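Local atomic coordinates of cohesin (PDB entry 2XDH), a protein that probably binds dockerin modules, as cohesins generally do, serving as the non-cellulosomal cohesin domain of a longer archaeal protein linked to cell adhesion. Residues A[48-54]-A[81-86]; A[34-40]-A[125-131]; A[2-7]-A[140-146]. One frame throughout, in Å; residues are numbered along the deposited sequence. Where two conformers were deposited one is given.

All three contacts are strand pairings in the β-sandwich of this cohesin domain. Interaction 2 lies about 15 Å from interaction 1 and about 11 Å from interaction 3, centre to centre. It touches interaction 1 in the hydrophobic interior, where Phe85 CZ packs 3.9 Å from Leu35 CD1, and interaction 3 through a hydrogen bond from Leu127 N to Asn146 OD1 (2.9 Å). Interactions 1 and 3, about 15 Å apart at their centres, do not touch. Interaction 3 relates to a metal site only at a distance: the side chain of Val140 is about 9 Å from that of Asp136, a Mg(2+) site unoccupied in this chain, and about 12 Å from a bound magnesium ion.

Interaction 1. Residues A[48-54]-A[81-86]; sequences VLQGSLT and DGSLFY
Ser52 and Ser83 trade hydrogen bonds: Ser52 N gives one to Ser83 OG (2.7 Å) and Ser83 N one to Ser52 OG (3.1 Å), both side chains in the p rotamer. Leu53 N bonds Ser83 O at 3.0 Å. Residues 48-50 form an extended strand antiparallel to 85-86. Leu49 and Tyr86 are a hydrogen-bonded pair (Leu49 N to Tyr86 O 2.9 Å, Tyr86 N to Leu49 O 2.8 Å); Gln50 and Phe85 follow as a non-hydrogen-bonded pair. A type I turn over 51-54 comes next, closed by Thr54 N to Gly51 O (3.3 Å). Leu84 and Phe85 both face Val22 of strand 17-38, a classic beta bulge where the chain turns a corner in the cohesin sandwich, strand 82-91 lying between strands 17-38 and 43-50. Thr54 OG1 (chi1 p) donates to Leu84 O at 2.6 Å and accepts from Gly51 N at 2.9 Å; Gly51 N also bonds Leu84 O weakly (3.3 Å). Two glycines permit the close approach: a CB on Gly51 would hit Ser83 O, and one on Gly82 (phi/psi 164/179) would hit Leu53 CG, Ser52 OG and the preceding carbonyl oxygen. Inward, Val48 CG1 meets Phe85 CD1 (4.1 Å) beside Phe59.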
ATOM      1  N   VAL A  48      13.477 -20.127  22.070  1.00 36.19           N
ATOM      2  CA  VAL A  48      13.056 -19.348  20.909  1.00 35.63           C
ATOM      3  C   VAL A  48      11.859 -18.521  21.358  1.00 43.33           C
ATOM      4  O   VAL A  48      10.842 -19.082  21.785  1.00 40.50           O
ATOM      5  CB  VAL A  48      12.641 -20.259  19.745  1.00 37.14           C
ATOM      6  CG1 VAL A  48      12.164 -19.440  18.547  1.00 41.59           C
ATOM      7  CG2 VAL A  48      13.802 -21.190  19.336  1.00 37.74           C
ATOM      8  N   LEU A  49      11.986 -17.197  21.280  1.00 35.33           N
ATOM      9  CA  LEU A  49      10.980 -16.293  21.832  1.00 37.73           C
ATOM     10  C   LEU A  49      10.388 -15.410  20.741  1.00 43.69           C
ATOM     11  O   LEU A  49      11.074 -15.060  19.780  1.00 38.05           O
ATOM     12  CB  LEU A  49      11.609 -15.402  22.906  1.00 40.87           C
ATOM     13  CG  LEU A  49      12.160 -16.041  24.181  1.00 52.38           C
ATOM     14  CD1 LEU A  49      12.816 -14.992  25.061  1.00 58.38           C
ATOM     15  CD2 LEU A  49      11.067 -16.750  24.945  1.00 50.63           C
ATOM     16  N   GLN A  50       9.111 -15.062  20.892  1.00 38.26           N
ATOM     17  CA  GLN A  50       8.451 -14.097  20.009  1.00 32.79           C
ATOM     18  C   GLN A  50       9.204 -12.777  20.047  1.00 34.50           C
ATOM     19  O   GLN A  50       9.844 -12.442  21.049  1.00 37.48           O
ATOM     20  CB  GLN A  50       6.965 -13.920  20.399  1.00 31.65           C
ATOM     21  CG  GLN A  50       6.082 -15.067  19.906  1.00 37.80           C
ATOM     22  CD  GLN A  50       4.886 -15.351  20.803  1.00 49.15           C
ATOM     23  OE1 GLN A  50       5.018 -16.013  21.827  1.00 44.63           O
ATOM     24  NE2 GLN A  50       3.706 -14.870  20.405  1.00 41.47           N
ATOM     25  N   GLY A  51       9.133 -12.034  18.947  1.00 32.22           N
ATOM     26  CA  GLY A  51       9.827 -10.764  18.831  1.00 33.66           C
ATOM     27  C   GLY A  51       8.887  -9.587  18.983  1.00 35.21           C
ATOM     28  O   GLY A  51       7.743  -9.762  19.414  1.00 36.45           O
ATOM     29  N   SER A  52       9.366  -8.392  18.632  1.00 33.89           N
ATOM     30  CA  SER A  52       8.607  -7.165  18.879  1.00 35.88           C
ATOM     31  C   SER A  52       7.337  -7.097  18.034  1.00 40.58           C
ATOM     32  O   SER A  52       6.395  -6.385  18.367  1.00 39.05           O
ATOM     33  CB  SER A  52       9.471  -5.924  18.608  1.00 36.06           C
ATOM     34  OG  SER A  52       9.788  -5.796  17.225  1.00 35.80           O
ATOM     35  N   LEU A  53       7.304  -7.843  16.940  1.00 32.87           N
ATOM     36  CA  LEU A  53       6.159  -7.776  16.034  1.00 27.99           C
ATOM     37  C   LEU A  53       5.189  -8.931  16.211  1.00 31.99           C
ATOM     38  O   LEU A  53       4.102  -8.906  15.659  1.00 33.09           O
ATOM     39  CB  LEU A  53       6.632  -7.759  14.573  1.00 26.30           C
ATOM     40  CG  LEU A  53       7.455  -6.550  14.161  1.00 31.41           C
ATOM     41  CD1 LEU A  53       8.050  -6.760  12.744  1.00 38.37           C
ATOM     42  CD2 LEU A  53       6.575  -5.310  14.202  1.00 36.82           C
ATOM     43  N   THR A  54       5.590  -9.955  16.958  1.00 27.94           N
ATOM     44  CA  THR A  54       4.849 -11.209  16.949  1.00 30.21           C
ATOM     45  C   THR A  54       4.393 -11.616  18.357  1.00 28.64           C
ATOM     46  O   THR A  54       4.074 -12.774  18.580  1.00 33.82           O
ATOM     47  CB  THR A  54       5.697 -12.352  16.352  1.00 33.76           C
ATOM     48  OG1 THR A  54       6.971 -12.371  17.004  1.00 34.22           O
ATOM     49  CG2 THR A  54       5.914 -12.160  14.830  1.00 29.62           C
ATOM     50  N   ASP A  81       9.169  -2.509  10.304  1.00 32.73           N
ATOM     51  CA  ASP A  81      10.431  -3.127  10.683  1.00 31.45           C
ATOM     52  C   ASP A  81      10.323  -3.602  12.128  1.00 36.67           C
ATOM     53  O   ASP A  81       9.690  -2.944  12.942  1.00 33.93           O
ATOM     54  CB  ASP A  81      11.564  -2.115  10.636  1.00 30.66           C
ATOM     55  CG  ASP A  81      11.708  -1.426   9.284  1.00 40.63           C
ATOM     56  OD1 ASP A  81      11.146  -1.889   8.273  1.00 39.76           O
ATOM     57  OD2 ASP A  81      12.420  -0.408   9.241  1.00 47.77           O
ATOM     58  N   GLY A  82      10.983  -4.703  12.457  1.00 32.02           N
ATOM     59  CA  GLY A  82      11.002  -5.177  13.832  1.00 32.62           C
ATOM     60  C   GLY A  82      11.463  -6.620  13.896  1.00 32.62           C
ATOM     61  O   GLY A  82      11.755  -7.220  12.871  1.00 36.43           O
ATOM     62  N   SER A  83      11.549  -7.176  15.100  1.00 27.65           N
ATOM     63  CA  SER A  83      11.946  -8.567  15.239  1.00 30.36           C
ATOM     64  C   SER A  83      10.753  -9.513  15.103  1.00 33.74           C
ATOM     65  O   SER A  83       9.656  -9.239  15.605  1.00 31.23           O
ATOM     66  CB  SER A  83      12.665  -8.789  16.574  1.00 38.64           C
ATOM     67  OG  SER A  83      11.922  -8.231  17.641  1.00 39.64           O
ATOM     68  N   LEU A  84      10.990 -10.621  14.410  1.00 29.46           N
ATOM     69  CA  LEU A  84      10.024 -11.703  14.260  1.00 31.18           C
ATOM     70  C   LEU A  84      10.178 -12.693  15.400  1.00 34.78           C
ATOM     71  O   LEU A  84       9.198 -13.243  15.897  1.00 33.69           O
ATOM     72  CB  LEU A  84      10.251 -12.430  12.932  1.00 26.94           C
ATOM     73  CG  LEU A  84       9.983 -11.591  11.687  1.00 29.82           C
ATOM     74  CD1 LEU A  84      10.315 -12.399  10.439  1.00 28.45           C
ATOM     75  CD2 LEU A  84       8.515 -11.150  11.689  1.00 31.27           C
ATOM     76  N   PHE A  85      11.421 -12.938  15.798  1.00 30.76           N
ATOM     77  CA  PHE A  85      11.684 -13.796  16.952  1.00 29.09           C
ATOM     78  C   PHE A  85      13.125 -13.616  17.390  1.00 33.11           C
ATOM     79  O   PHE A  85      13.915 -13.002  16.679  1.00 30.76           O
ATOM     80  CB  PHE A  85      11.354 -15.270  16.672  1.00 31.42           C
ATOM     81  CG  PHE A  85      12.142 -15.888  15.522  1.00 33.11           C
ATOM     82  CD1 PHE A  85      13.304 -16.610  15.768  1.00 35.78           C
ATOM     83  CD2 PHE A  85      11.693 -15.777  14.213  1.00 29.26           C
ATOM     84  CE1 PHE A  85      14.022 -17.198  14.731  1.00 34.69           C
ATOM     85  CE2 PHE A  85      12.401 -16.361  13.160  1.00 34.32           C
ATOM     86  CZ  PHE A  85      13.573 -17.072  13.422  1.00 28.95           C
ATOM     87  N   TYR A  86      13.446 -14.119  18.576  1.00 33.47           N
ATOM     88  CA  TYR A  86      14.795 -14.059  19.127  1.00 38.01           C
ATOM     89  C   TYR A  86      15.176 -15.498  19.416  1.00 38.05           C
ATOM     90  O   TYR A  86      14.337 -16.282  19.867  1.00 41.77           O
ATOM     91  CB  TYR A  86      14.810 -13.258  20.448  1.00 42.18           C
ATOM     92  CG  TYR A  86      14.871 -11.755  20.272  1.00 54.25           C
ATOM     93  CD1 TYR A  86      16.100 -11.092  20.237  1.00 55.65           C
ATOM     94  CD2 TYR A  86      13.710 -10.990  20.148  1.00 55.69           C
ATOM     95  CE1 TYR A  86      16.176  -9.711  20.077  1.00 47.00           C
ATOM     96  CE2 TYR A  86      13.777  -9.599  19.979  1.00 50.52           C
ATOM     97  CZ  TYR A  86      15.019  -8.973  19.943  1.00 56.31           C
ATOM     98  OH  TYR A  86      15.117  -7.607  19.775  1.00 59.92           O
TER

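Interaction 2. Residues A[34-40]-A[125-131]; sequences NLILSYP and LTLQGIE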
ATOM      1  N   ASN A  34       6.773 -18.893   7.054  1.00 29.40           N
ATOM      2  CA  ASN A  34       7.472 -20.085   7.502  1.00 31.41           C
ATOM      3  C   ASN A  34       8.891 -19.972   7.031  1.00 30.85           C
ATOM      4  O   ASN A  34       9.134 -19.589   5.889  1.00 32.03           O
ATOM      5  CB  ASN A  34       6.851 -21.362   6.950  1.00 29.69           C
ATOM      6  CG  ASN A  34       5.602 -21.748   7.696  1.00 54.46           C
ATOM      7  OD1 ASN A  34       5.608 -22.678   8.501  1.00 65.76           O
ATOM      8  ND2 ASN A  34       4.531 -21.003   7.468  1.00 45.37           N
ATOM      9  N   LEU A  35       9.830 -20.290   7.908  1.00 30.62           N
ATOM     10  CA  LEU A  35      11.230 -20.246   7.518  1.00 29.53           C
ATOM     11  C   LEU A  35      12.044 -21.225   8.338  1.00 30.40           C
ATOM     12  O   LEU A  35      11.543 -21.798   9.314  1.00 36.52           O
ATOM     13  CB  LEU A  35      11.789 -18.829   7.655  1.00 28.66           C
ATOM     14  CG  LEU A  35      11.749 -18.158   9.036  1.00 29.37           C
ATOM     15  CD1 LEU A  35      12.868 -18.681   9.943  1.00 33.91           C
ATOM     16  CD2 LEU A  35      11.877 -16.654   8.870  1.00 35.35           C
ATOM     17  N   ILE A  36      13.288 -21.431   7.902  1.00 29.22           N
ATOM     18  CA  ILE A  36      14.244 -22.258   8.601  1.00 35.13           C
ATOM     19  C   ILE A  36      15.470 -21.402   8.870  1.00 33.15           C
ATOM     20  O   ILE A  36      15.993 -20.752   7.957  1.00 34.93           O
ATOM     21  CB  ILE A  36      14.660 -23.452   7.742  1.00 42.35           C
ATOM     22  CG1 ILE A  36      13.454 -24.365   7.485  1.00 38.37           C
ATOM     23  CG2 ILE A  36      15.759 -24.234   8.424  1.00 42.54           C
ATOM     24  CD1 ILE A  36      13.773 -25.516   6.562  1.00 34.39           C
ATOM     25  N   LEU A  37      15.906 -21.370  10.128  1.00 31.55           N
ATOM     26  CA  LEU A  37      17.183 -20.746  10.485  1.00 35.10           C
ATOM     27  C   LEU A  37      18.175 -21.836  10.811  1.00 33.22           C
ATOM     28  O   LEU A  37      17.966 -22.604  11.748  1.00 35.92           O
ATOM     29  CB  LEU A  37      17.020 -19.856  11.718  1.00 36.53           C
ATOM     30  CG  LEU A  37      18.321 -19.222  12.227  1.00 39.03           C
ATOM     31  CD1 LEU A  37      18.800 -18.149  11.263  1.00 33.39           C
ATOM     32  CD2 LEU A  37      18.117 -18.621  13.613  1.00 42.68           C
ATOM     33  N   SER A  38      19.245 -21.932  10.032  0.60 32.07           N
ATOM     34  CA  SER A  38      20.275 -22.917  10.330  0.60 39.30           C
ATOM     35  C   SER A  38      21.348 -22.250  11.172  0.60 41.89           C
ATOM     36  O   SER A  38      21.642 -21.072  10.983  0.60 39.81           O
ATOM     37  CB  SER A  38      20.881 -23.490   9.045  0.60 43.71           C
ATOM     38  OG  SER A  38      19.923 -24.246   8.329  0.60 44.23           O
ATOM     39  N   TYR A  39      21.927 -22.999  12.104  1.00 44.32           N
ATOM     40  CA  TYR A  39      22.951 -22.449  12.980  1.00 45.45           C
ATOM     41  C   TYR A  39      24.148 -23.390  13.120  1.00 45.63           C
ATOM     42  O   TYR A  39      24.015 -24.595  12.929  1.00 48.05           O
ATOM     43  CB  TYR A  39      22.342 -22.144  14.347  1.00 38.62           C
ATOM     44  CG  TYR A  39      21.738 -23.348  15.018  1.00 38.07           C
ATOM     45  CD1 TYR A  39      22.468 -24.100  15.927  1.00 48.60           C
ATOM     46  CD2 TYR A  39      20.431 -23.736  14.747  1.00 45.77           C
ATOM     47  CE1 TYR A  39      21.913 -25.209  16.550  1.00 51.37           C
ATOM     48  CE2 TYR A  39      19.867 -24.846  15.365  1.00 42.10           C
ATOM     49  CZ  TYR A  39      20.620 -25.576  16.265  1.00 50.82           C
ATOM     50  OH  TYR A  39      20.074 -26.676  16.891  1.00 61.52           O
ATOM     51  N   PRO A  40      25.326 -22.838  13.447  1.00 43.45           N
ATOM     52  CA  PRO A  40      26.565 -23.630  13.538  1.00 45.01           C
ATOM     53  C   PRO A  40      26.630 -24.577  14.738  1.00 50.69           C
ATOM     54  O   PRO A  40      25.918 -24.382  15.725  1.00 45.35           O
ATOM     55  CB  PRO A  40      27.657 -22.562  13.657  1.00 48.52           C
ATOM     56  CG  PRO A  40      26.956 -21.353  14.210  1.00 44.98           C
ATOM     57  CD  PRO A  40      25.563 -21.399  13.653  1.00 44.92           C
ATOM     58  N   LEU A 125      24.585 -17.883  10.218  1.00 33.83           N
ATOM     59  CA  LEU A 125      23.230 -18.131  10.700  1.00 35.05           C
ATOM     60  C   LEU A 125      22.393 -17.927   9.459  1.00 35.36           C
ATOM     61  O   LEU A 125      22.147 -16.785   9.062  1.00 31.06           O
ATOM     62  CB  LEU A 125      22.850 -17.127  11.781  1.00 33.08           C
ATOM     63  CG  LEU A 125      23.657 -17.330  13.075  1.00 44.62           C
ATOM     64  CD1 LEU A 125      23.684 -16.072  13.933  1.00 44.47           C
ATOM     65  CD2 LEU A 125      23.083 -18.505  13.859  1.00 55.74           C
ATOM     66  N   THR A 126      21.992 -19.030   8.828  0.61 31.84           N
ATOM     67  CA  THR A 126      21.382 -18.963   7.506  0.61 37.14           C
ATOM     68  C   THR A 126      19.862 -19.045   7.533  0.61 31.99           C
ATOM     69  O   THR A 126      19.282 -19.822   8.276  0.61 34.96           O
ATOM     70  CB  THR A 126      21.916 -20.077   6.578  0.61 40.48           C
ATOM     71  OG1 THR A 126      21.397 -21.344   6.998  0.61 40.87           O
ATOM     72  CG2 THR A 126      23.427 -20.118   6.612  0.61 39.63           C
ATOM     73  N   LEU A 127      19.229 -18.233   6.700  1.00 30.28           N
ATOM     74  CA  LEU A 127      17.778 -18.259   6.527  1.00 31.62           C
ATOM     75  C   LEU A 127      17.466 -18.955   5.207  1.00 39.38           C
ATOM     76  O   LEU A 127      17.994 -18.577   4.159  1.00 33.66           O
ATOM     77  CB  LEU A 127      17.247 -16.823   6.455  1.00 29.15           C
ATOM     78  CG  LEU A 127      17.298 -16.073   7.786  1.00 30.50           C
ATOM     79  CD1 LEU A 127      17.121 -14.596   7.547  1.00 30.34           C
ATOM     80  CD2 LEU A 127      16.227 -16.617   8.759  1.00 29.69           C
ATOM     81  N   GLN A 128      16.610 -19.964   5.237  0.54 31.46           N
ATOM     82  CA  GLN A 128      16.196 -20.573   3.989  0.54 33.17           C
ATOM     83  C   GLN A 128      14.831 -21.213   4.117  0.54 29.11           C
ATOM     84  O   GLN A 128      14.183 -21.129   5.164  0.54 31.78           O
ATOM     85  CB  GLN A 128      17.226 -21.598   3.504  0.54 38.62           C
ATOM     86  CG  GLN A 128      17.416 -22.767   4.447  0.54 45.06           C
ATOM     87  CD  GLN A 128      18.527 -22.529   5.444  0.54 57.56           C
ATOM     88  OE1 GLN A 128      19.495 -21.827   5.154  0.54 67.98           O
ATOM     89  NE2 GLN A 128      18.393 -23.110   6.628  0.54 58.81           N
ATOM     90  N   GLY A 129      14.400 -21.849   3.035  1.00 27.53           N
ATOM     91  CA  GLY A 129      13.091 -22.478   2.998  1.00 28.43           C
ATOM     92  C   GLY A 129      11.969 -21.495   3.260  1.00 30.54           C
ATOM     93  O   GLY A 129      10.938 -21.848   3.833  1.00 33.76           O
ATOM     94  N   ILE A 130      12.147 -20.248   2.836  1.00 28.21           N
ATOM     95  CA  ILE A 130      11.151 -19.222   3.208  1.00 27.81           C
ATOM     96  C   ILE A 130       9.833 -19.370   2.432  1.00 25.73           C
ATOM     97  O   ILE A 130       9.833 -19.591   1.221  1.00 28.70           O
ATOM     98  CB  ILE A 130      11.741 -17.814   3.027  1.00 38.61           C
ATOM     99  CG1 ILE A 130      12.803 -17.574   4.102  1.00 36.37           C
ATOM    100  CG2 ILE A 130      10.662 -16.757   3.111  1.00 40.17           C
ATOM    101  CD1 ILE A 130      13.741 -16.533   3.721  1.00 37.60           C
ATOM    102  N   GLU A 131       8.717 -19.280   3.151  1.00 30.05           N
ATOM    103  CA  GLU A 131       7.403 -19.244   2.524  1.00 26.40           C
ATOM    104  C   GLU A 131       6.652 -18.088   3.165  1.00 37.07           C
ATOM    105  O   GLU A 131       6.406 -18.098   4.366  1.00 31.21           O
ATOM    106  CB  GLU A 131       6.680 -20.564   2.760  1.00 33.45           C
ATOM    107  CG  GLU A 131       7.521 -21.774   2.356  1.00 40.68           C
ATOM    108  CD  GLU A 131       6.825 -23.095   2.652  1.00 57.71           C
ATOM    109  OE1 GLU A 131       5.935 -23.118   3.525  1.00 58.78           O
ATOM    110  OE2 GLU A 131       7.171 -24.110   2.015  1.00 58.63           O
TER
HETATM  111  O   HOH W   1       3.875 -19.054   5.290  1.00 38.74           O
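Leucines make the apolar centre of this antiparallel pairing. Leu37 and Leu127 form a non-hydrogen-bonded pair with both side chains on the buried face, Leu37 CD1 lying 3.9 Å from Leu127 CD2. The same Leu127 CD2 meets Leu35 CD1 at 4.1 Å. Leu125 extends the cluster: its CB is 4.2 Å from Leu37 CD1, and its CD2 packs on Tyr39 CB (3.7 Å) and Pro40 CD (3.8 Å). At the other end Leu35 CB rests on Ile130 CG1, 3.9 Å away. Three hydrogen-bonded pairs hold the backbones together: Ser38 with Thr126, Ile36 with Gln128 and Asn34 with Glu131. The shortest of their bonds is Ser38 N to Thr126 O, 2.7 Å. Between the last two pairs the register slips by one residue, a beta bulge taken up around Gly129, whose positive phi (59°) lets the chain turn its corner. On the opposite face, Thr126 OG1 donates to Gln128 OE1 (2.7 Å), while Gln128 NE2 makes a weak bond to Ser38 OG (2.6 Å). At the Asn34 end a water accepts from Asn34 ND2 (3.0 Å) and donates to Glu131 O (2.9 Å). Being 85 residues apart in sequence, the segments form a long-range antiparallel pairing within the cohesin jelly-roll sandwich, not a hairpin. Strand 17-38 also bonds strand 67-74 (Leu35 with Val70, Leu37 with Ile68), strand 123-134 bonds strand 142-151, and Leu37 and Leu127 both pack on Ala7 of strand 3-12.

Interaction 3. Residues A[2-7]-A[140-146]; sequences KTTIIA and VKVATIN
Four main-chain hydrogen bonds zip the two strands together in parallel: Ala143 N to Thr3 O (2.9 Å), Ile5 N to Ala143 O (3.0 Å), Ile145 N to Ile5 O (2.9 Å) and Ala7 N to Ile145 O (2.9 Å). Thr4 thus lies beside Ala143, Ile5 beside Thr144 and Ile6 beside Ile145, with CA-CA separations of 4.6, 4.9 and 4.7 Å. Both segments are extended, and the axes of strands 3-7 and 142-145 come within 4.5 Å at 22°. Beyond the first bond, a water takes a hydrogen bond from Thr3 N (3.2 Å) and gives one to Lys141 O (2.6 Å). Side chains alternate between faces. Thr4, Ile6, Ala143 and Ile145 share one, where Ile6 CG1 sits 4.0 Å from Ile145 CB and Thr4 CG2 3.9 Å from Ile145 CG1; both isoleucines are m,t. Thr3, Ile5, Val142 and Thr144 share the other, with Thr3 CG2 3.7 Å from Val142 CG1. Lys2, poorly ordered, bends over so that its CE is 3.4 Å from Lys141 O. Parallel first and last strands are a hallmark of the cohesin jelly-roll, setting the terminal strands side by side. Strand 3-12 is flanked on its other side by strand 17-38, through Thr4 with Glu25 and Ile6 with Lys23, while strand 142-151 continues to strand 123-134, where Asn146 OD1 accepts from Leu127 N and Ile5 packs on Leu127.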
ATOM      1  N   LYS A   2      11.655  -3.102  -0.673  1.00 57.86           N
ATOM      2  CA  LYS A   2      11.683  -4.559  -0.746  1.00 55.58           C
ATOM      3  C   LYS A   2      11.677  -5.223   0.649  1.00 45.99           C
ATOM      4  O   LYS A   2      12.476  -4.877   1.509  1.00 50.65           O
ATOM      5  CB  LYS A   2      12.908  -4.999  -1.542  1.00 54.73           C
ATOM      6  CG  LYS A   2      13.145  -6.498  -1.560  1.00 69.53           C
ATOM      7  CD  LYS A   2      11.934  -7.246  -2.098  1.00 78.75           C
ATOM      8  CE  LYS A   2      12.275  -8.695  -2.404  1.00 76.02           C
ATOM      9  NZ  LYS A   2      13.299  -8.804  -3.475  1.00 76.21           N
ATOM     10  N   THR A   3      10.782  -6.178   0.858  1.00 33.96           N
ATOM     11  CA  THR A   3      10.685  -6.852   2.151  1.00 28.00           C
ATOM     12  C   THR A   3      11.930  -7.714   2.347  1.00 34.13           C
ATOM     13  O   THR A   3      12.305  -8.480   1.470  1.00 30.25           O
ATOM     14  CB  THR A   3       9.399  -7.695   2.247  1.00 31.06           C
ATOM     15  OG1 THR A   3       8.271  -6.837   2.008  1.00 34.24           O
ATOM     16  CG2 THR A   3       9.249  -8.313   3.628  1.00 29.38           C
ATOM     17  N   THR A   4      12.584  -7.575   3.492  1.00 29.58           N
ATOM     18  CA  THR A   4      13.807  -8.331   3.729  1.00 22.69           C
ATOM     19  C   THR A   4      13.767  -8.972   5.082  1.00 26.38           C
ATOM     20  O   THR A   4      13.350  -8.341   6.038  1.00 28.34           O
ATOM     21  CB  THR A   4      15.032  -7.384   3.669  1.00 33.51           C
ATOM     22  OG1 THR A   4      15.025  -6.696   2.405  1.00 35.90           O
ATOM     23  CG2 THR A   4      16.339  -8.167   3.830  1.00 36.25           C
ATOM     24  N   ILE A   5      14.212 -10.223   5.165  1.00 27.20           N
ATOM     25  CA  ILE A   5      14.307 -10.895   6.460  1.00 23.58           C
ATOM     26  C   ILE A   5      15.786 -11.054   6.785  1.00 30.67           C
ATOM     27  O   ILE A   5      16.554 -11.493   5.932  1.00 27.11           O
ATOM     28  CB  ILE A   5      13.644 -12.275   6.429  1.00 29.10           C
ATOM     29  CG1 ILE A   5      12.140 -12.109   6.152  1.00 38.10           C
ATOM     30  CG2 ILE A   5      13.833 -12.987   7.788  1.00 29.38           C
ATOM     31  CD1 ILE A   5      11.397 -13.434   5.959  1.00 42.42           C
ATOM     32  N   ILE A   6      16.175 -10.690   8.001  1.00 25.81           N
ATOM     33  CA  ILE A   6      17.591 -10.579   8.359  1.00 27.54           C
ATOM     34  C   ILE A   6      17.911 -11.293   9.663  1.00 32.16           C
ATOM     35  O   ILE A   6      17.333 -10.979  10.695  1.00 31.16           O
ATOM     36  CB  ILE A   6      17.964  -9.114   8.572  1.00 32.86           C
ATOM     37  CG1 ILE A   6      17.667  -8.308   7.309  1.00 28.81           C
ATOM     38  CG2 ILE A   6      19.434  -8.990   8.998  1.00 34.68           C
ATOM     39  CD1 ILE A   6      18.034  -6.830   7.433  1.00 37.39           C
ATOM     40  N   ALA A   7      18.827 -12.253   9.617  1.00 29.99           N
ATOM     41  CA  ALA A   7      19.296 -12.889  10.841  1.00 30.85           C
ATOM     42  C   ALA A   7      20.389 -12.013  11.458  1.00 38.42           C
ATOM     43  O   ALA A   7      21.284 -11.540  10.762  1.00 34.13           O
ATOM     44  CB  ALA A   7      19.821 -14.282  10.544  1.00 32.57           C
ATOM     45  N   VAL A 140       4.680 -13.189  -1.224  1.00 28.94           N
ATOM     46  CA  VAL A 140       5.430 -11.965  -1.009  1.00 31.65           C
ATOM     47  C   VAL A 140       6.856 -12.245  -1.440  1.00 32.36           C
ATOM     48  O   VAL A 140       7.423 -13.259  -1.047  1.00 32.85           O
ATOM     49  CB  VAL A 140       5.415 -11.565   0.487  1.00 31.53           C
ATOM     50  CG1 VAL A 140       6.347 -10.354   0.753  1.00 28.18           C
ATOM     51  CG2 VAL A 140       3.989 -11.248   0.932  1.00 40.12           C
ATOM     52  N   LYS A 141       7.427 -11.366  -2.254  1.00 33.87           N
ATOM     53  CA  LYS A 141       8.833 -11.481  -2.619  1.00 33.14           C
ATOM     54  C   LYS A 141       9.649 -10.925  -1.472  1.00 40.01           C
ATOM     55  O   LYS A 141       9.372  -9.831  -0.977  1.00 39.07           O
ATOM     56  CB  LYS A 141       9.142 -10.676  -3.877  1.00 38.19           C
ATOM     57  CG  LYS A 141       8.312 -11.068  -5.096  1.00 46.89           C
ATOM     58  CD  LYS A 141       8.532 -12.520  -5.506  1.00 50.74           C
ATOM     59  CE  LYS A 141       7.626 -12.882  -6.693  1.00 56.21           C
ATOM     60  NZ  LYS A 141       6.188 -12.810  -6.280  1.00 47.16           N
ATOM     61  N   VAL A 142      10.642 -11.690  -1.048  0.64 36.36           N
ATOM     62  CA  VAL A 142      11.511 -11.262   0.022  0.64 28.50           C
ATOM     63  C   VAL A 142      12.966 -11.458  -0.371  0.64 33.07           C
ATOM     64  O   VAL A 142      13.310 -12.332  -1.177  0.64 29.83           O
ATOM     65  CB  VAL A 142      11.239 -12.044   1.306  0.64 35.75           C
ATOM     66  CG1 VAL A 142       9.955 -11.545   1.940  0.64 42.85           C
ATOM     67  CG2 VAL A 142      11.159 -13.521   0.998  0.64 34.44           C
ATOM     68  N   ALA A 143      13.811 -10.612   0.190  1.00 31.59           N
ATOM     69  CA  ALA A 143      15.249 -10.827   0.107  1.00 32.13           C
ATOM     70  C   ALA A 143      15.653 -11.367   1.471  1.00 30.31           C
ATOM     71  O   ALA A 143      14.959 -11.149   2.449  1.00 28.28           O
ATOM     72  CB  ALA A 143      15.957  -9.518  -0.189  1.00 31.93           C
ATOM     73  N   THR A 144      16.759 -12.090   1.551  1.00 34.23           N
ATOM     74  CA  THR A 144      17.209 -12.561   2.854  1.00 33.94           C
ATOM     75  C   THR A 144      18.645 -12.114   3.085  1.00 39.08           C
ATOM     76  O   THR A 144      19.417 -11.947   2.131  1.00 35.32           O
ATOM     77  CB  THR A 144      17.134 -14.088   2.955  1.00 43.67           C
ATOM     78  OG1 THR A 144      17.979 -14.666   1.964  1.00 48.43           O
ATOM     79  CG2 THR A 144      15.720 -14.552   2.708  1.00 43.51           C
ATOM     80  N   ILE A 145      18.983 -11.912   4.352  1.00 30.89           N
ATOM     81  CA  ILE A 145      20.351 -11.605   4.758  1.00 31.56           C
ATOM     82  C   ILE A 145      20.723 -12.490   5.941  1.00 27.43           C
ATOM     83  O   ILE A 145      20.071 -12.455   6.981  1.00 28.94           O
ATOM     84  CB  ILE A 145      20.498 -10.131   5.133  1.00 31.86           C
ATOM     85  CG1 ILE A 145      20.116  -9.256   3.933  1.00 31.67           C
ATOM     86  CG2 ILE A 145      21.960  -9.811   5.556  1.00 33.49           C
ATOM     87  CD1 ILE A 145      20.353  -7.776   4.176  1.00 36.62           C
ATOM     88  N   ASN A 146      21.767 -13.292   5.769  1.00 33.72           N
ATOM     89  CA  ASN A 146      22.182 -14.227   6.806  1.00 29.87           C
ATOM     90  C   ASN A 146      23.000 -13.540   7.896  1.00 32.60           C
ATOM     91  O   ASN A 146      23.500 -12.435   7.706  1.00 34.45           O
ATOM     92  CB  ASN A 146      22.945 -15.382   6.173  1.00 36.24           C
ATOM     93  CG  ASN A 146      22.073 -16.177   5.229  1.00 37.35           C
ATOM     94  OD1 ASN A 146      20.866 -16.264   5.436  1.00 33.47           O
ATOM     95  ND2 ASN A 146      22.669 -16.758   4.195  1.00 36.93           N
TER
HETATM   96  O   HOH W   2       8.469  -7.358  -1.061  1.00 50.14           O